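Local coordinates for cutinase-like protein (Cryptococcus sp., PDB 2CZQ) that probably hydrolyses carboxylic esters as a cutinase-like enzyme of the alpha/beta hydrolase fold, at residues N13-G16 with T17-Q21. Residues are numbered along the deposited sequence; the frame is centred on the assembly and turned at random.
Sequences NTRG and TGEPQ. With EDO (1,2-ethanediol), chain D.
The side chains of R15, just before the type II turn G16-E19, and of E19, which ends it, run past each other in opposite directions beyond strand 9-14 of the parallel sheet. They illustrate how a loop can be braced by bonds from side chain to backbone as well as from backbone to backbone. With chi1 at 75°, the R15 chain starts out between its own backbone N and carbonyl carbon and then runs extended along the returning backbone. R15 CB lies 3.3 Å from E19 OE1, R15 CG packs on E19 CB, and R15 CD passes close to P20 O. R15 NE then donates to E19 O at 2.8 Å; the oxygen lies in the guanidinium plane, whereas NE sits well above the plane of that carbonyl. At the tip, R15 NH2 reaches the same carbonyl through a water, R15 NH1 comes within 2.9 Å of Q21 OE1, and Q21 CA covers the centre of one guanidinium face.

E19 OE1 accepts G16 N at 2.9 Å through its anti lone pair, while E19 N closes the turn onto G16 O. Farther along the loop, S24 OG is hydrogen-bonded to OE1 and A25 N to OE2; Q21 NE2 bonds T46 O, just after strand 41-45. T17 OG1 bonds Q86 NE2, placing the turn beside the probable nucleophile elbow, consistent with the oxyanion-hole region of cutinases. R15 NE and E19 OE1 stay 6.1 Å apart, each bonding a backbone atom, so these bonds cross-brace the turn without a direct salt bridge, the opposite charges probably adding a modest electrostatic gain.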
ATOM      1  N   ASN A  13       0.026  -1.970   7.312  1.00  4.42           N
ATOM      2  CA  ASN A  13       0.681  -2.692   6.231  1.00  4.60           C
ATOM      3  C   ASN A  13       0.232  -4.137   6.173  1.00  4.71           C
ATOM      4  O   ASN A  13       0.152  -4.820   7.203  1.00  4.78           O
ATOM      5  CB  ASN A  13       2.212  -2.570   6.308  1.00  5.01           C
ATOM      6  CG  ASN A  13       2.824  -3.439   7.392  1.00  5.13           C
ATOM      7  OD1 ASN A  13       3.378  -4.504   7.105  1.00  5.48           O
ATOM      8  ND2 ASN A  13       2.728  -2.995   8.642  1.00  5.98           N
ATOM      9  N   THR A  14      -0.074  -4.581   4.958  1.00  4.41           N
ATOM     10  CA  THR A  14      -0.538  -5.932   4.707  1.00  4.77           C
ATOM     11  C   THR A  14       0.503  -6.648   3.856  1.00  4.57           C
ATOM     12  O   THR A  14       0.880  -6.180   2.774  1.00  4.80           O
ATOM     13  CB  THR A  14      -1.906  -5.904   4.022  1.00  4.83           C
ATOM     14  OG1 THR A  14      -2.796  -5.091   4.793  1.00  4.82           O
ATOM     15  CG2 THR A  14      -2.545  -7.289   4.024  1.00  5.42           C
ATOM     16  N   ARG A  15       0.962  -7.786   4.362  1.00  4.62           N
ATOM     17  CA  ARG A  15       2.135  -8.465   3.834  1.00  4.67           C
ATOM     18  C   ARG A  15       1.817  -9.410   2.681  1.00  4.87           C
ATOM     19  O   ARG A  15       0.652  -9.682   2.368  1.00  5.00           O
ATOM     20  CB  ARG A  15       2.832  -9.226   4.959  1.00  4.85           C
ATOM     21  CG  ARG A  15       2.132 -10.503   5.373  1.00  4.87           C
ATOM     22  CD  ARG A  15       2.582 -10.976   6.724  1.00  5.29           C
ATOM     23  NE  ARG A  15       2.066 -12.289   7.097  1.00  5.39           N
ATOM     24  CZ  ARG A  15       0.873 -12.510   7.630  1.00  5.42           C
ATOM     25  NH1 ARG A  15       0.026 -11.507   7.836  1.00  5.55           N
ATOM     26  NH2 ARG A  15       0.523 -13.742   7.968  1.00  6.40           N
ATOM     27  N   GLY A  16       2.877  -9.905   2.051  1.00  4.79           N
ATOM     28  CA  GLY A  16       2.754 -10.868   0.976  1.00  5.20           C
ATOM     29  C   GLY A  16       2.660 -12.304   1.458  1.00  5.15           C
ATOM     30  O   GLY A  16       2.999 -12.631   2.606  1.00  5.47           O
ATOM     31  N   THR A  17       2.197 -13.166   0.557  1.00  5.58           N
ATOM     32  CA  THR A  17       2.143 -14.608   0.772  1.00  5.75           C
ATOM     33  C   THR A  17       3.447 -15.117   1.361  1.00  5.80           C
ATOM     34  O   THR A  17       4.526 -14.820   0.842  1.00  6.05           O
ATOM     35  CB  THR A  17       1.899 -15.320  -0.565  1.00  5.63           C
ATOM     36  OG1 THR A  17       0.757 -14.743  -1.216  1.00  5.49           O
ATOM     37  CG2 THR A  17       1.547 -16.796  -0.353  1.00  6.35           C
ATOM     38  N   GLY A  18       3.341 -15.883   2.444  1.00  6.34           N
ATOM     39  CA  GLY A  18       4.493 -16.535   3.031  1.00  6.74           C
ATOM     40  C   GLY A  18       5.303 -15.711   4.006  1.00  6.41           C
ATOM     41  O   GLY A  18       6.102 -16.269   4.752  1.00  7.29           O
ATOM     42  N   GLU A  19       5.130 -14.395   4.012  1.00  5.99           N
ATOM     43  CA  GLU A  19       5.842 -13.593   5.003  1.00  5.77           C
ATOM     44  C   GLU A  19       5.294 -13.937   6.382  1.00  6.00           C
ATOM     45  O   GLU A  19       4.087 -14.123   6.526  1.00  5.93           O
ATOM     46  CB  GLU A  19       5.650 -12.109   4.734  1.00  5.70           C
ATOM     47  CG  GLU A  19       6.241 -11.633   3.422  1.00  5.93           C
ATOM     48  CD  GLU A  19       6.447 -10.136   3.426  1.00  5.85           C
ATOM     49  OE1 GLU A  19       5.528  -9.406   2.997  1.00  5.28           O
ATOM     50  OE2 GLU A  19       7.518  -9.694   3.897  1.00  7.78           O
ATOM     51  N   PRO A  20       6.148 -14.045   7.399  1.00  6.46           N
ATOM     52  CA  PRO A  20       5.648 -14.284   8.756  1.00  6.67           C
ATOM     53  C   PRO A  20       4.712 -13.165   9.191  1.00  5.95           C
ATOM     54  O   PRO A  20       4.901 -12.009   8.805  1.00  6.08           O
ATOM     55  CB  PRO A  20       6.922 -14.271   9.607  1.00  7.50           C
ATOM     56  CG  PRO A  20       8.001 -14.636   8.656  1.00  8.24           C
ATOM     57  CD  PRO A  20       7.621 -13.989   7.357  1.00  7.07           C
ATOM     58  N   GLN A  21       3.704 -13.507   9.984  1.00  5.80           N
ATOM     59  CA  GLN A  21       2.891 -12.483  10.618  1.00  5.74           C
ATOM     60  C   GLN A  21       3.822 -11.516  11.350  1.00  5.70           C
ATOM     61  O   GLN A  21       4.696 -11.939  12.106  1.00  6.66           O
ATOM     62  CB  GLN A  21       1.889 -13.116  11.577  1.00  5.79           C
ATOM     63  CG  GLN A  21       0.951 -12.118  12.261  1.00  6.14           C
ATOM     64  CD  GLN A  21       0.031 -11.399  11.284  1.00  5.83           C
ATOM     65  OE1 GLN A  21      -0.782 -12.031  10.607  1.00  5.68           O
ATOM     66  NE2 GLN A  21       0.168 -10.078  11.197  1.00  5.95           N
TER
HETATM   67  C1  EDO D 602       6.432 -13.128  -2.671  1.00 14.41           C
HETATM   68  O1  EDO D 602       6.889 -14.276  -1.989  1.00 15.78           O
HETATM   69  C2  EDO D 602       5.767 -12.198  -1.687  1.00 13.77           C
HETATM   70  O2  EDO D 602       4.587 -12.775  -1.173  1.00 12.55           O
HETATM   71  O   HOH W   1       2.297 -16.004   7.112  1.00 11.56           O